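Local atomic coordinates of CCMAN5 (Cellulosimicrobium cellulans, PDB entry 2XSG), a protein that hydrolyses alpha-mannosidic linkages as a family 92 glycoside hydrolase, and probably uncaps mannose-6-phosphate on glycans of yeast-produced lysosomal enzymes. Residues A[610-614]-A[615-619]; A[643-646]-A[647-651]. All blocks are in the same frame, centred on the assembly; numbering follows the deposited sequence.

Contact 1: A[610-614]-A[615-619]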
loop_
_atom_site.group_PDB
_atom_site.type_symbol
_atom_site.label_atom_id
_atom_site.label_comp_id
_atom_site.label_asym_id
_atom_site.label_seq_id
_atom_site.Cartn_x
_atom_site.Cartn_y
_atom_site.Cartn_z
ATOM N N TRP A 610 -22.621 8.266 0.339
ATOM C CA TRP A 610 -21.749 7.292 0.989
ATOM C C TRP A 610 -20.275 7.558 0.789
ATOM O O TRP A 610 -19.483 7.356 1.720
ATOM C CB TRP A 610 -22.118 5.859 0.574
ATOM C CG TRP A 610 -23.345 5.422 1.311
ATOM C CD1 TRP A 610 -24.599 5.204 0.790
ATOM C CD2 TRP A 610 -23.453 5.220 2.728
ATOM N NE1 TRP A 610 -25.466 4.850 1.803
ATOM C CE2 TRP A 610 -24.787 4.848 2.996
ATOM C CE3 TRP A 610 -22.536 5.282 3.794
ATOM C CZ2 TRP A 610 -25.232 4.553 4.284
ATOM C CZ3 TRP A 610 -22.981 4.995 5.077
ATOM C CH2 TRP A 610 -24.316 4.632 5.310
ATOM N N ALA A 611 -19.909 8.019 -0.410
ATOM C CA ALA A 611 -18.527 8.432 -0.685
ATOM C C ALA A 611 -18.101 9.574 0.237
ATOM O O ALA A 611 -17.067 9.484 0.907
ATOM C CB ALA A 611 -18.342 8.816 -2.144
ATOM N N ARG A 612 -18.906 10.631 0.304
ATOM C CA ARG A 612 -18.580 11.735 1.197
ATOM C C ARG A 612 -18.560 11.292 2.670
ATOM O O ARG A 612 -17.681 11.716 3.430
ATOM C CB ARG A 612 -19.518 12.932 0.975
ATOM C CG ARG A 612 -19.150 14.177 1.779
ATOM C CD ARG A 612 -17.868 14.844 1.307
ATOM N NE ARG A 612 -17.364 15.840 2.263
ATOM C CZ ARG A 612 -17.110 17.118 1.975
ATOM N NH1 ARG A 612 -17.286 17.588 0.745
ATOM N NH2 ARG A 612 -16.633 17.931 2.919
ATOM N N ALA A 613 -19.494 10.419 3.055
ATOM C CA ALA A 613 -19.651 9.997 4.463
ATOM C C ALA A 613 -18.518 9.099 4.980
ATOM O O ALA A 613 -17.909 9.367 6.035
ATOM C CB ALA A 613 -21.019 9.307 4.665
ATOM N N ILE A 614 -18.241 8.029 4.239
ATOM C CA ILE A 614 -17.195 7.075 4.627
ATOM C C ILE A 614 -15.854 7.783 4.760
ATOM O O ILE A 614 -15.097 7.525 5.693
ATOM C CB ILE A 614 -17.096 5.883 3.624
ATOM C CG1 ILE A 614 -18.372 5.029 3.677
ATOM C CG2 ILE A 614 -15.876 4.945 3.957
ATOM C CD1 ILE A 614 -18.578 4.120 2.450
ATOM N N TYR A 615 -15.557 8.680 3.832
ATOM C CA TYR A 615 -14.200 9.247 3.768
ATOM C C TYR A 615 -14.014 10.547 4.553
ATOM O O TYR A 615 -12.888 10.898 4.884
ATOM C CB TYR A 615 -13.746 9.428 2.321
ATOM C CG TYR A 615 -13.553 8.119 1.614
ATOM C CD1 TYR A 615 -12.356 7.422 1.737
ATOM C CD2 TYR A 615 -14.576 7.569 0.838
ATOM C CE1 TYR A 615 -12.164 6.208 1.109
ATOM C CE2 TYR A 615 -14.402 6.351 0.194
ATOM C CZ TYR A 615 -13.182 5.671 0.330
ATOM O OH TYR A 615 -12.994 4.464 -0.305
ATOM N N THR A 616 -15.104 11.257 4.856
ATOM C CA THR A 616 -14.947 12.569 5.499
ATOM C C THR A 616 -15.840 12.809 6.715
ATOM O O THR A 616 -15.739 13.866 7.324
ATOM C CB THR A 616 -15.140 13.746 4.530
ATOM O OG1 THR A 616 -16.534 13.934 4.265
ATOM C CG2 THR A 616 -14.406 13.519 3.227
ATOM N N LYS A 617 -16.683 11.837 7.060
ATOM C CA LYS A 617 -17.637 11.965 8.165
ATOM C C LYS A 617 -17.601 10.713 9.062
ATOM O O LYS A 617 -16.779 9.821 8.856
ATOM C CB LYS A 617 -19.054 12.175 7.610
ATOM C CG LYS A 617 -19.215 13.409 6.717
ATOM C CD LYS A 617 -20.628 13.483 6.147
ATOM C CE LYS A 617 -20.848 14.737 5.328
ATOM N NZ LYS A 617 -20.830 15.979 6.151
ATOM N N GLU A 618 -18.473 10.677 10.064
ATOM C CA GLU A 618 -18.661 9.501 10.895
ATOM C C GLU A 618 -19.630 8.574 10.199
ATOM O O GLU A 618 -20.629 9.034 9.653
ATOM C CB GLU A 618 -19.272 9.876 12.234
ATOM C CG GLU A 618 -18.395 10.695 13.150
ATOM C CD GLU A 618 -18.841 10.562 14.594
ATOM O OE1 GLU A 618 -20.040 10.282 14.816
ATOM O OE2 GLU A 618 -17.992 10.693 15.501
ATOM N N THR A 619 -19.336 7.278 10.212
ATOM C CA THR A 619 -20.270 6.264 9.724
ATOM C C THR A 619 -20.432 5.137 10.734
ATOM O O THR A 619 -19.596 4.977 11.630
ATOM C CB THR A 619 -19.788 5.599 8.411
ATOM O OG1 THR A 619 -18.402 5.235 8.541
ATOM C CG2 THR A 619 -19.980 6.538 7.222
HETATM O O HOH W 1 -13.861 9.052 7.667
HETATM O O HOH W 2 -16.405 7.218 8.177
#
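Thr616 and Arg612 are joined by three hydrogen bonds at the C-terminal turn of helix 604-616, where the chain leaves the helix for strand 618-623. The Thr616 hydroxyl OG1 donates to the carbonyl Arg612 O at 2.6 Å and accepts the side-chain N-H of Arg612 NE at 2.9 Å. A chi1 of 76° tucks OG1 between the backbone N and the carbonyl carbon, which turns it back toward both Arg612 O and Arg612 NE. Thr616 N also donates to Arg612 O, from the other face of the carbonyl plane, and two bonds thus satisfy this oxygen. Arg612 NH1 bonds in addition to Thr301 OG1. One residue on, Lys617 N reaches Ala613 O at 2.9 Å. A water lies within hydrogen-bonding distance of Ile614 O, Lys617 O and Thr619 OG1, bridging the helix end to the residues that follow. The Tyr615 ring takes Ile614 CG2 over one face, offset toward the rim, and has Ala611 O at its edge, 3.1 Å from Tyr615 CD2, while helix 665-675 also touches it. Thr619 turns its side chain toward the helix: its CG2 touches Ala613 CB at 3.9 Å and meets the edge of the Trp610 ring at CZ3, 4.0 Å away.

Contact 2: A[643-646]-A[647-651]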
loop_
_atom_site.group_PDB
_atom_site.type_symbol
_atom_site.label_atom_id
_atom_site.label_comp_id
_atom_site.label_asym_id
_atom_site.label_seq_id
_atom_site.Cartn_x
_atom_site.Cartn_y
_atom_site.Cartn_z
ATOM N N LEU A 643 -19.960 0.488 15.898
ATOM C CA LEU A 643 -19.416 1.764 16.336
ATOM C C LEU A 643 -19.602 2.877 15.282
ATOM O O LEU A 643 -19.316 2.686 14.110
ATOM C CB LEU A 643 -17.939 1.560 16.690
ATOM C CG LEU A 643 -17.025 2.691 17.131
ATOM C CD1 LEU A 643 -17.232 2.965 18.628
ATOM C CD2 LEU A 643 -15.563 2.318 16.849
ATOM N N LYS A 644 -20.091 4.035 15.715
ATOM C CA LYS A 644 -20.194 5.199 14.833
ATOM C C LYS A 644 -18.958 6.064 15.003
ATOM O O LYS A 644 -18.733 6.634 16.073
ATOM C CB LYS A 644 -21.464 6.003 15.122
ATOM C CG LYS A 644 -21.848 6.940 13.979
ATOM C CD LYS A 644 -23.241 7.508 14.177
ATOM C CE LYS A 644 -23.613 8.471 13.062
ATOM N NZ LYS A 644 -24.668 9.419 13.551
ATOM N N THR A 645 -18.161 6.164 13.949
ATOM C CA THR A 645 -16.828 6.733 14.047
ATOM C C THR A 645 -16.349 7.108 12.653
ATOM O O THR A 645 -16.890 6.604 11.659
ATOM C CB THR A 645 -15.853 5.708 14.691
ATOM O OG1 THR A 645 -14.543 6.267 14.779
ATOM C CG2 THR A 645 -15.808 4.401 13.880
ATOM N N LYS A 646 -15.373 8.014 12.576
ATOM C CA LYS A 646 -14.726 8.328 11.302
ATOM C C LYS A 646 -13.834 7.158 10.931
ATOM O O LYS A 646 -13.145 6.594 11.782
ATOM C CB LYS A 646 -13.861 9.583 11.383
ATOM C CG LYS A 646 -14.577 10.872 11.704
ATOM C CD LYS A 646 -13.635 12.051 11.400
ATOM C CE LYS A 646 -14.376 13.248 10.819
ATOM N NZ LYS A 646 -13.443 14.424 10.741
ATOM N N VAL A 647 -13.836 6.813 9.650
ATOM C CA VAL A 647 -13.026 5.703 9.150
ATOM C C VAL A 647 -11.593 6.198 8.996
ATOM O O VAL A 647 -10.642 5.491 9.313
ATOM C CB VAL A 647 -13.628 5.154 7.826
ATOM C CG1 VAL A 647 -12.649 4.250 7.066
ATOM C CG2 VAL A 647 -14.910 4.402 8.119
ATOM N N TYR A 648 -11.465 7.431 8.518
ATOM C CA TYR A 648 -10.192 8.085 8.307
ATOM C C TYR A 648 -10.065 9.279 9.251
ATOM O O TYR A 648 -10.949 10.144 9.244
ATOM C CB TYR A 648 -10.125 8.613 6.875
ATOM C CG TYR A 648 -9.961 7.557 5.818
ATOM C CD1 TYR A 648 -11.064 6.869 5.319
ATOM C CD2 TYR A 648 -8.710 7.281 5.277
ATOM C CE1 TYR A 648 -10.919 5.883 4.332
ATOM C CE2 TYR A 648 -8.551 6.309 4.261
ATOM C CZ TYR A 648 -9.663 5.620 3.802
ATOM O OH TYR A 648 -9.516 4.676 2.822
ATOM N N ARG A 649 -8.985 9.323 10.046
ATOM C CA ARG A 649 -8.709 10.454 10.967
ATOM C C ARG A 649 -7.342 11.065 10.680
ATOM O O ARG A 649 -6.413 10.338 10.328
ATOM C CB ARG A 649 -8.712 10.020 12.452
ATOM C CG ARG A 649 -9.878 9.144 12.895
ATOM C CD ARG A 649 -10.272 9.348 14.359
ATOM N NE ARG A 649 -11.721 9.562 14.380
ATOM C CZ ARG A 649 -12.539 9.325 15.405
ATOM N NH1 ARG A 649 -12.070 8.838 16.544
ATOM N NH2 ARG A 649 -13.849 9.564 15.273
ATOM N N LEU A 650 -7.204 12.383 10.873
ATOM C CA LEU A 650 -5.880 12.987 10.881
ATOM C C LEU A 650 -5.340 12.848 12.306
ATOM O O LEU A 650 -5.329 13.805 13.090
ATOM C CB LEU A 650 -5.886 14.456 10.419
ATOM C CG LEU A 650 -4.500 15.005 10.038
ATOM C CD1 LEU A 650 -4.021 14.470 8.683
ATOM C CD2 LEU A 650 -4.493 16.531 10.033
ATOM N N ASP A 651 -4.905 11.629 12.615
ATOM C CA ASP A 651 -4.464 11.233 13.931
ATOM C C ASP A 651 -3.496 10.079 13.761
ATOM O O ASP A 651 -3.569 9.345 12.761
ATOM C CB ASP A 651 -5.665 10.720 14.743
ATOM C CG ASP A 651 -5.367 10.625 16.216
ATOM O OD1 ASP A 651 -5.281 11.690 16.859
ATOM O OD2 ASP A 651 -5.181 9.502 16.726
HETATM O O HOH W 3 -10.473 5.787 12.020
#
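Thr645 meets Arg649 where strand 638-646 runs out into a loop, and the arginine folds back along the strand end instead of following the chain onward. Thr645 OG1 stands over one face of the guanidinium, 3.3 Å above its plane and displaced toward the rim. Its closest approach, 3.4 Å to Arg649 NH2, has too poor an angle for a hydrogen bond, so this is face packing. With chi1 at 180°, OG1 lies beside its own carbonyl carbon and makes a weak bond to Lys646 O. Lys646 comes next: its CB is 3.7 Å from Arg649 NE, and its CG sits in the guanidinium plane at the edge, 3.9 Å from NH2. Lys646 NZ leads away, leaving the two like charges apart. Bends at chi2 and chi3 bring the Arg649 chain round to this place. An alanine here is likely to leave Thr645 OG1 without the flat group beneath it and Lys646 CB and CG without the neighbour at their side, and to set the lysine chain freer to move. A water bridges successive carbonyls where the strand gives way to the loop, donating to Lys646 O at 2.8 Å and, more weakly, to Val647 O. Farther on, Leu650 centres an inverse gamma turn, with a weak bond from Asp651 N to Arg649 O. Around the contact, Thr645 and Val647 pack on Asn621 of strand 618-623, the neighbour of strand 638-646 in a small antiparallel sheet. Tyr648 points the other way, its OH bonded to Met666 O, its ring meeting Phe670 of helix 665-675 and stacking edge-to-face with His314, while Leu650 rests on helix 306-318.

In the fold
Contact 1 comes first along the chain and contact 2 follows in series, their centres about 9 Å apart. They share the small antiparallel sheet in which strands 618-623 and 638-646 are neighbours, and Thr619 N probably bonds to Thr645 O at 2.9 Å. Two tyrosine rings also meet, Tyr615 CD1 3.3 Å from Tyr648 CE1; separately, Val647 CB packs against Ile614 O. Helix 604-616 is thereby tied to the loop following strand 638-646. That loop goes on to Asp662, which binds calcium with Asn588 and Glu589; the Tyr615 and Tyr648 side chains lie about 13 and 11 Å from the ion.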